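Local coordinates for type III secretion system effector protein ExoU (PDB 4QMK) that is a patatin-like phospholipase effector that probably attacks host membrane lipids, reaching the plasma membrane through a domain that binds phosphatidylinositol 4,5-bisphosphate, at residues Lys35-Leu47 with Tyr50-Pro64. Numbering follows the deposited sequence.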
ATOM      1  N   LYS A  35      24.885 -51.684 -18.782  1.00 51.00           N
ATOM      2  CA  LYS A  35      24.839 -50.222 -18.758  1.00 50.34           C
ATOM      3  C   LYS A  35      26.182 -49.622 -18.364  1.00 50.87           C
ATOM      4  O   LYS A  35      26.888 -50.152 -17.500  1.00 51.37           O
ATOM      5  CB  LYS A  35      23.750 -49.718 -17.812  1.00 50.91           C
ATOM      6  CG  LYS A  35      24.075 -49.855 -16.352  1.00 48.89           C
ATOM      7  CD  LYS A  35      22.866 -49.540 -15.525  1.00 52.54           C
ATOM      8  CE  LYS A  35      23.210 -49.749 -14.060  1.00 58.12           C
ATOM      9  NZ  LYS A  35      21.978 -49.761 -13.238  1.00 65.78           N
ATOM     10  N   VAL A  36      26.506 -48.503 -19.003  1.00 48.36           N
ATOM     11  CA  VAL A  36      27.771 -47.838 -18.811  1.00 49.60           C
ATOM     12  C   VAL A  36      27.601 -46.592 -17.955  1.00 44.11           C
ATOM     13  O   VAL A  36      26.735 -45.777 -18.213  1.00 41.32           O
ATOM     14  CB  VAL A  36      28.393 -47.432 -20.181  1.00 53.09           C
ATOM     15  CG1 VAL A  36      29.706 -46.665 -19.998  1.00 52.21           C
ATOM     16  CG2 VAL A  36      28.613 -48.673 -21.043  1.00 54.01           C
ATOM     17  N   PRO A  37      28.434 -46.447 -16.933  1.00 42.68           N
ATOM     18  CA  PRO A  37      28.383 -45.259 -16.121  1.00 42.73           C
ATOM     19  C   PRO A  37      29.103 -44.145 -16.827  1.00 42.69           C
ATOM     20  O   PRO A  37      30.210 -44.349 -17.279  1.00 44.37           O
ATOM     21  CB  PRO A  37      29.133 -45.664 -14.839  1.00 42.22           C
ATOM     22  CG  PRO A  37      30.087 -46.696 -15.283  1.00 44.69           C
ATOM     23  CD  PRO A  37      29.422 -47.410 -16.439  1.00 45.90           C
ATOM     24  N   LEU A  38      28.444 -42.996 -16.956  1.00 41.77           N
ATOM     25  CA  LEU A  38      29.041 -41.798 -17.531  1.00 42.68           C
ATOM     26  C   LEU A  38      29.537 -40.860 -16.418  1.00 43.40           C
ATOM     27  O   LEU A  38      30.527 -40.149 -16.592  1.00 43.00           O
ATOM     28  CB  LEU A  38      28.016 -41.058 -18.387  1.00 42.43           C
ATOM     29  CG  LEU A  38      27.549 -41.739 -19.671  1.00 45.01           C
ATOM     30  CD1 LEU A  38      26.536 -40.852 -20.393  1.00 46.25           C
ATOM     31  CD2 LEU A  38      28.722 -42.035 -20.580  1.00 47.37           C
ATOM     32  N   VAL A  39      28.834 -40.879 -15.282  1.00 42.60           N
ATOM     33  CA  VAL A  39      29.106 -40.009 -14.142  1.00 43.41           C
ATOM     34  C   VAL A  39      28.653 -40.702 -12.856  1.00 41.35           C
ATOM     35  O   VAL A  39      27.634 -41.374 -12.824  1.00 34.99           O
ATOM     36  CB  VAL A  39      28.305 -38.703 -14.301  1.00 45.25           C
ATOM     37  CG1 VAL A  39      28.341 -37.865 -13.035  1.00 44.78           C
ATOM     38  CG2 VAL A  39      28.833 -37.934 -15.494  1.00 47.43           C
ATOM     39  N   LYS A  40      29.428 -40.515 -11.795  1.00 42.80           N
ATOM     40  CA  LYS A  40      29.153 -41.150 -10.519  1.00 40.10           C
ATOM     41  C   LYS A  40      29.210 -40.245  -9.309  1.00 39.17           C
ATOM     42  O   LYS A  40      30.150 -39.495  -9.106  1.00 42.37           O
ATOM     43  CB  LYS A  40      30.098 -42.327 -10.312  1.00 41.70           C
ATOM     44  CG  LYS A  40      29.824 -43.518 -11.228  1.00 45.81           C
ATOM     45  CD  LYS A  40      28.477 -44.192 -10.929  1.00 48.40           C
ATOM     46  CE  LYS A  40      28.527 -45.169  -9.752  1.00 47.11           C
ATOM     47  NZ  LYS A  40      29.216 -46.427 -10.146  1.00 52.66           N
ATOM     48  N   GLY A  41      28.174 -40.350  -8.498  1.00 38.32           N
ATOM     49  CA  GLY A  41      28.084 -39.680  -7.213  1.00 40.17           C
ATOM     50  C   GLY A  41      28.680 -38.305  -7.190  1.00 41.49           C
ATOM     51  O   GLY A  41      29.349 -37.939  -6.258  1.00 46.07           O
ATOM     52  N   VAL A  42      28.367 -37.507  -8.188  1.00 41.29           N
ATOM     53  CA  VAL A  42      28.894 -36.201  -8.235  1.00 39.48           C
ATOM     54  C   VAL A  42      28.075 -35.292  -7.385  1.00 38.01           C
ATOM     55  O   VAL A  42      26.847 -35.260  -7.499  1.00 34.62           O
ATOM     56  CB  VAL A  42      28.924 -35.658  -9.653  1.00 40.92           C
ATOM     57  CG1 VAL A  42      29.172 -34.171  -9.627  1.00 43.15           C
ATOM     58  CG2 VAL A  42      30.010 -36.357 -10.433  1.00 43.18           C
ATOM     59  N   GLY A  43      28.770 -34.535  -6.535  1.00 39.16           N
ATOM     60  CA  GLY A  43      28.132 -33.507  -5.718  1.00 40.63           C
ATOM     61  C   GLY A  43      27.182 -33.915  -4.586  1.00 38.37           C
ATOM     62  O   GLY A  43      27.019 -35.092  -4.251  1.00 34.68           O
ATOM     63  N   GLU A  44      26.526 -32.909  -4.024  1.00 40.07           N
ATOM     64  CA  GLU A  44      25.667 -33.081  -2.847  1.00 41.64           C
ATOM     65  C   GLU A  44      24.348 -33.793  -3.157  1.00 41.02           C
ATOM     66  O   GLU A  44      23.586 -34.131  -2.241  1.00 43.42           O
ATOM     67  CB  GLU A  44      25.382 -31.721  -2.187  1.00 44.41           C
ATOM     68  CG  GLU A  44      24.477 -30.817  -2.994  1.00 49.89           C
ATOM     69  CD  GLU A  44      24.143 -29.516  -2.286  1.00 60.75           C
ATOM     70  OE1 GLU A  44      24.737 -29.189  -1.214  1.00 62.97           O
ATOM     71  OE2 GLU A  44      23.255 -28.821  -2.820  1.00 74.57           O
ATOM     72  N   ARG A  45      24.063 -33.984  -4.444  1.00 39.25           N
ATOM     73  CA  ARG A  45      22.921 -34.765  -4.859  1.00 36.17           C
ATOM     74  C   ARG A  45      23.334 -36.123  -5.351  1.00 35.39           C
ATOM     75  O   ARG A  45      22.478 -36.926  -5.804  1.00 31.13           O
ATOM     76  CB  ARG A  45      22.121 -33.975  -5.850  1.00 38.34           C
ATOM     77  CG  ARG A  45      21.578 -32.735  -5.116  1.00 37.54           C
ATOM     78  CD  ARG A  45      20.447 -32.083  -5.801  1.00 36.07           C
ATOM     79  NE  ARG A  45      19.462 -33.079  -6.120  1.00 38.53           N
ATOM     80  CZ  ARG A  45      18.322 -32.787  -6.709  1.00 45.05           C
ATOM     81  NH1 ARG A  45      18.033 -31.509  -6.919  1.00 52.27           N
ATOM     82  NH2 ARG A  45      17.462 -33.748  -7.046  1.00 40.16           N
ATOM     83  N   ASN A  46      24.638 -36.395  -5.195  1.00 32.07           N
ATOM     84  CA  ASN A  46      25.221 -37.637  -5.581  1.00 34.70           C
ATOM     85  C   ASN A  46      24.724 -38.026  -6.969  1.00 35.12           C
ATOM     86  O   ASN A  46      24.199 -39.109  -7.154  1.00 37.08           O
ATOM     87  CB  ASN A  46      24.834 -38.697  -4.597  1.00 34.97           C
ATOM     88  CG  ASN A  46      25.275 -38.375  -3.188  1.00 36.96           C
ATOM     89  OD1 ASN A  46      26.413 -38.633  -2.816  1.00 42.71           O
ATOM     90  ND2 ASN A  46      24.366 -37.882  -2.383  1.00 34.21           N
ATOM     91  N   LEU A  47      24.890 -37.135  -7.935  1.00 32.76           N
ATOM     92  CA  LEU A  47      24.320 -37.348  -9.210  1.00 35.92           C
ATOM     93  C   LEU A  47      25.090 -38.383  -9.990  1.00 37.59           C
ATOM     94  O   LEU A  47      26.305 -38.249 -10.122  1.00 40.52           O
ATOM     95  CB  LEU A  47      24.336 -36.051  -9.987  1.00 41.05           C
ATOM     96  CG  LEU A  47      23.953 -36.178 -11.460  1.00 46.01           C
ATOM     97  CD1 LEU A  47      22.468 -36.432 -11.550  1.00 47.19           C
ATOM     98  CD2 LEU A  47      24.294 -34.890 -12.173  1.00 48.60           C
ATOM     99  N   TYR A  50      23.846 -43.088 -16.161  1.00 34.65           N
ATOM    100  CA  TYR A  50      24.226 -44.331 -16.865  1.00 36.54           C
ATOM    101  C   TYR A  50      23.543 -44.368 -18.225  1.00 38.23           C
ATOM    102  O   TYR A  50      22.425 -43.838 -18.377  1.00 37.19           O
ATOM    103  CB  TYR A  50      23.771 -45.577 -16.101  1.00 38.26           C
ATOM    104  CG  TYR A  50      24.289 -45.737 -14.680  1.00 41.79           C
ATOM    105  CD1 TYR A  50      23.565 -45.238 -13.592  1.00 44.77           C
ATOM    106  CD2 TYR A  50      25.421 -46.470 -14.418  1.00 41.32           C
ATOM    107  CE1 TYR A  50      24.031 -45.381 -12.289  1.00 46.52           C
ATOM    108  CE2 TYR A  50      25.888 -46.626 -13.142  1.00 43.80           C
ATOM    109  CZ  TYR A  50      25.199 -46.067 -12.077  1.00 47.63           C
ATOM    110  OH  TYR A  50      25.663 -46.270 -10.806  1.00 53.21           O
ATOM    111  N   ARG A  51      24.179 -45.015 -19.198  1.00 39.75           N
ATOM    112  CA  ARG A  51      23.578 -45.190 -20.519  1.00 45.48           C
ATOM    113  C   ARG A  51      23.503 -46.659 -20.908  1.00 49.22           C
ATOM    114  O   ARG A  51      24.468 -47.407 -20.768  1.00 50.90           O
ATOM    115  CB  ARG A  51      24.346 -44.409 -21.594  1.00 48.37           C
ATOM    116  CG  ARG A  51      23.869 -44.707 -23.026  1.00 53.65           C
ATOM    117  CD  ARG A  51      24.275 -43.641 -24.053  1.00 53.47           C
ATOM    118  NE  ARG A  51      25.701 -43.468 -24.025  1.00 50.47           N
ATOM    119  CZ  ARG A  51      26.322 -42.322 -24.222  1.00 51.93           C
ATOM    120  NH1 ARG A  51      25.663 -41.196 -24.501  1.00 52.08           N
ATOM    121  NH2 ARG A  51      27.629 -42.308 -24.125  1.00 57.54           N
ATOM    122  N   HIS A  52      22.347 -47.062 -21.420  1.00 55.20           N
ATOM    123  CA  HIS A  52      22.138 -48.436 -21.908  1.00 54.63           C
ATOM    124  C   HIS A  52      22.542 -48.530 -23.382  1.00 56.15           C
ATOM    125  O   HIS A  52      22.976 -47.568 -23.976  1.00 56.64           O
ATOM    126  CB  HIS A  52      20.654 -48.823 -21.720  1.00 55.49           C
ATOM    127  CG  HIS A  52      20.231 -48.905 -20.288  1.00 50.94           C
ATOM    128  ND1 HIS A  52      19.694 -47.837 -19.604  1.00 55.74           N
ATOM    129  CD2 HIS A  52      20.291 -49.923 -19.404  1.00 55.67           C
ATOM    130  CE1 HIS A  52      19.442 -48.190 -18.356  1.00 54.10           C
ATOM    131  NE2 HIS A  52      19.791 -49.454 -18.211  1.00 62.59           N
ATOM    132  N   SER A  53      22.364 -49.693 -23.979  1.00 66.36           N
ATOM    133  CA  SER A  53      22.664 -49.891 -25.397  1.00 69.00           C
ATOM    134  C   SER A  53      21.725 -49.079 -26.280  1.00 71.96           C
ATOM    135  O   SER A  53      22.155 -48.425 -27.242  1.00 63.93           O
ATOM    136  CB  SER A  53      22.464 -51.351 -25.721  1.00 78.04           C
ATOM    137  OG  SER A  53      22.854 -52.129 -24.602  1.00 86.28           O
ATOM    138  N   ASP A  54      20.436 -49.142 -25.925  1.00 74.96           N
ATOM    139  CA  ASP A  54      19.337 -48.460 -26.620  1.00 72.84           C
ATOM    140  C   ASP A  54      19.556 -46.957 -26.750  1.00 72.81           C
ATOM    141  O   ASP A  54      18.880 -46.277 -27.530  1.00 72.81           O
ATOM    142  CB  ASP A  54      18.023 -48.605 -25.822  1.00 71.40           C
ATOM    143  CG  ASP A  54      18.026 -49.792 -24.856  1.00 77.47           C
ATOM    144  OD1 ASP A  54      18.435 -50.910 -25.261  1.00 70.95           O
ATOM    145  OD2 ASP A  54      17.611 -49.593 -23.686  1.00 71.81           O
ATOM    146  N   GLY A  55      20.454 -46.427 -25.933  1.00 70.04           N
ATOM    147  CA  GLY A  55      20.633 -44.983 -25.853  1.00 67.37           C
ATOM    148  C   GLY A  55      19.822 -44.424 -24.698  1.00 57.26           C
ATOM    149  O   GLY A  55      19.901 -43.242 -24.405  1.00 64.32           O
ATOM    150  N   ARG A  56      19.027 -45.277 -24.055  1.00 49.55           N
ATOM    151  CA  ARG A  56      18.273 -44.882 -22.908  1.00 48.51           C
ATOM    152  C   ARG A  56      19.283 -44.417 -21.852  1.00 43.27           C
ATOM    153  O   ARG A  56      20.292 -45.071 -21.608  1.00 38.55           O
ATOM    154  CB  ARG A  56      17.483 -46.086 -22.336  1.00 58.16           C
ATOM    155  CG  ARG A  56      16.343 -46.627 -23.196  1.00 70.63           C
ATOM    156  CD  ARG A  56      15.086 -45.761 -23.090  1.00 80.10           C
ATOM    157  NE  ARG A  56      14.502 -45.836 -21.745  1.00 93.45           N
ATOM    158  CZ  ARG A  56      13.708 -44.913 -21.183  1.00 92.97           C
ATOM    159  NH1 ARG A  56      13.387 -43.789 -21.827  1.00 98.18           N
ATOM    160  NH2 ARG A  56      13.253 -45.109 -19.951  1.00 82.69           N
ATOM    161  N   VAL A  57      18.976 -43.315 -21.199  1.00 39.76           N
ATOM    162  CA  VAL A  57      19.803 -42.812 -20.133  1.00 41.31           C
ATOM    163  C   VAL A  57      19.042 -42.772 -18.821  1.00 38.18           C
ATOM    164  O   VAL A  57      17.870 -42.450 -18.776  1.00 37.17           O
ATOM    165  CB  VAL A  57      20.351 -41.428 -20.494  1.00 44.14           C
ATOM    166  CG1 VAL A  57      20.872 -40.679 -19.293  1.00 42.46           C
ATOM    167  CG2 VAL A  57      21.444 -41.597 -21.531  1.00 46.87           C
ATOM    168  N   GLU A  58      19.756 -43.075 -17.756  1.00 36.86           N
ATOM    169  CA  GLU A  58      19.206 -43.125 -16.416  1.00 39.11           C
ATOM    170  C   GLU A  58      20.002 -42.182 -15.462  1.00 39.82           C
ATOM    171  O   GLU A  58      21.212 -42.285 -15.347  1.00 40.48           O
ATOM    172  CB  GLU A  58      19.300 -44.582 -15.994  1.00 39.68           C
ATOM    173  CG  GLU A  58      19.418 -44.882 -14.542  1.00 41.79           C
ATOM    174  CD  GLU A  58      19.709 -46.363 -14.279  1.00 46.14           C
ATOM    175  OE1 GLU A  58      19.611 -47.187 -15.226  1.00 50.00           O
ATOM    176  OE2 GLU A  58      19.985 -46.704 -13.099  1.00 52.07           O
ATOM    177  N   VAL A  59      19.300 -41.280 -14.791  1.00 39.39           N
ATOM    178  CA  VAL A  59      19.906 -40.370 -13.854  1.00 37.80           C
ATOM    179  C   VAL A  59      19.452 -40.719 -12.452  1.00 35.97           C
ATOM    180  O   VAL A  59      18.293 -40.843 -12.211  1.00 33.85           O
ATOM    181  CB  VAL A  59      19.456 -38.939 -14.121  1.00 39.02           C
ATOM    182  CG1 VAL A  59      20.096 -37.990 -13.129  1.00 37.17           C
ATOM    183  CG2 VAL A  59      19.789 -38.525 -15.559  1.00 41.34           C
ATOM    184  N   VAL A  60      20.388 -40.839 -11.520  1.00 34.93           N
ATOM    185  CA  VAL A  60      20.050 -41.151 -10.159  1.00 30.64           C
ATOM    186  C   VAL A  60      20.543 -40.031  -9.269  1.00 30.86           C
ATOM    187  O   VAL A  60      21.673 -39.532  -9.411  1.00 32.31           O
ATOM    188  CB  VAL A  60      20.682 -42.483  -9.737  1.00 31.45           C
ATOM    189  CG1 VAL A  60      20.320 -42.838  -8.322  1.00 28.63           C
ATOM    190  CG2 VAL A  60      20.182 -43.602 -10.655  1.00 31.57           C
ATOM    191  N   VAL A  61      19.676 -39.613  -8.368  1.00 28.18           N
ATOM    192  CA  VAL A  61      19.988 -38.570  -7.444  1.00 27.70           C
ATOM    193  C   VAL A  61      19.426 -38.770  -6.071  1.00 25.67           C
ATOM    194  O   VAL A  61      18.580 -39.584  -5.851  1.00 27.58           O
ATOM    195  CB  VAL A  61      19.483 -37.215  -7.903  1.00 28.30           C
ATOM    196  CG1 VAL A  61      20.208 -36.802  -9.158  1.00 30.50           C
ATOM    197  CG2 VAL A  61      17.996 -37.232  -8.094  1.00 26.60           C
ATOM    198  N   SER A  62      19.982 -38.014  -5.143  1.00 26.21           N
ATOM    199  CA  SER A  62      19.594 -37.983  -3.761  1.00 26.25           C
ATOM    200  C   SER A  62      18.947 -36.627  -3.603  1.00 26.70           C
ATOM    201  O   SER A  62      19.136 -35.754  -4.454  1.00 28.66           O
ATOM    202  CB  SER A  62      20.855 -38.051  -2.893  1.00 26.86           C
ATOM    203  OG  SER A  62      21.586 -36.841  -3.030  1.00 27.15           O
ATOM    204  N   PRO A  63      18.183 -36.423  -2.526  1.00 26.25           N
ATOM    205  CA  PRO A  63      17.563 -35.154  -2.235  1.00 27.49           C
ATOM    206  C   PRO A  63      18.566 -34.032  -1.972  1.00 29.67           C
ATOM    207  O   PRO A  63      19.652 -34.316  -1.451  1.00 33.55           O
ATOM    208  CB  PRO A  63      16.812 -35.427  -0.926  1.00 26.75           C
ATOM    209  CG  PRO A  63      16.616 -36.869  -0.931  1.00 27.48           C
ATOM    210  CD  PRO A  63      17.895 -37.394  -1.484  1.00 27.97           C
ATOM    211  N   PRO A  64      18.206 -32.778  -2.323  1.00 31.15           N
ATOM    212  CA  PRO A  64      19.000 -31.624  -1.947  1.00 33.37           C
ATOM    213  C   PRO A  64      18.802 -31.360  -0.471  1.00 36.50           C
ATOM    214  O   PRO A  64      17.864 -31.915   0.136  1.00 38.76           O
ATOM    215  CB  PRO A  64      18.378 -30.461  -2.709  1.00 35.15           C
ATOM    216  CG  PRO A  64      17.036 -30.902  -3.175  1.00 35.36           C
ATOM    217  CD  PRO A  64      17.010 -32.417  -3.117  1.00 34.37           C
TER
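Lys35 turns CG between its backbone N and carbonyl carbon (chi1 74°) and then runs extended, which carries its ammonium over one face of the Tyr50 ring. NZ stands 4.7 Å from the centroid of the Tyr50 ring, 5° off its normal, a cation-pi geometry; CE adds a CH-pi contact nearer the rim. A long salt bridge joins Lys35 NZ to Glu58 OE2 (3.7 Å), and that carboxylate also pairs with Arg435 of the neighbouring strand 434-438. Next along the chain, Val36 and Arg51 form an antiparallel hydrogen-bonded pair, Val36 N to Arg51 O being 2.9 Å and nearly straight at 175°. Leu38 CD1 lies over the Arg51 guanidinium, whose NH2 is bridged to Asp463.

At the far end, the type I turn from Gly43 to Asn46 meets the end of strand 57-61. Ser62 N donates to Arg45 O (2.8 Å), while Arg45, bent at chi3, returns NE to Ser62 O at 3.2 Å and sets one guanidinium face over Pro64 CD. Asn46 ND2 reaches Ser62 OG at 3.0 Å, with the oxygen close to the amide plane. Polar and cationic side-chain contacts at both ends supplement the meander's backbone bonding, with Glu58 probably stabilised by flanking positive charges.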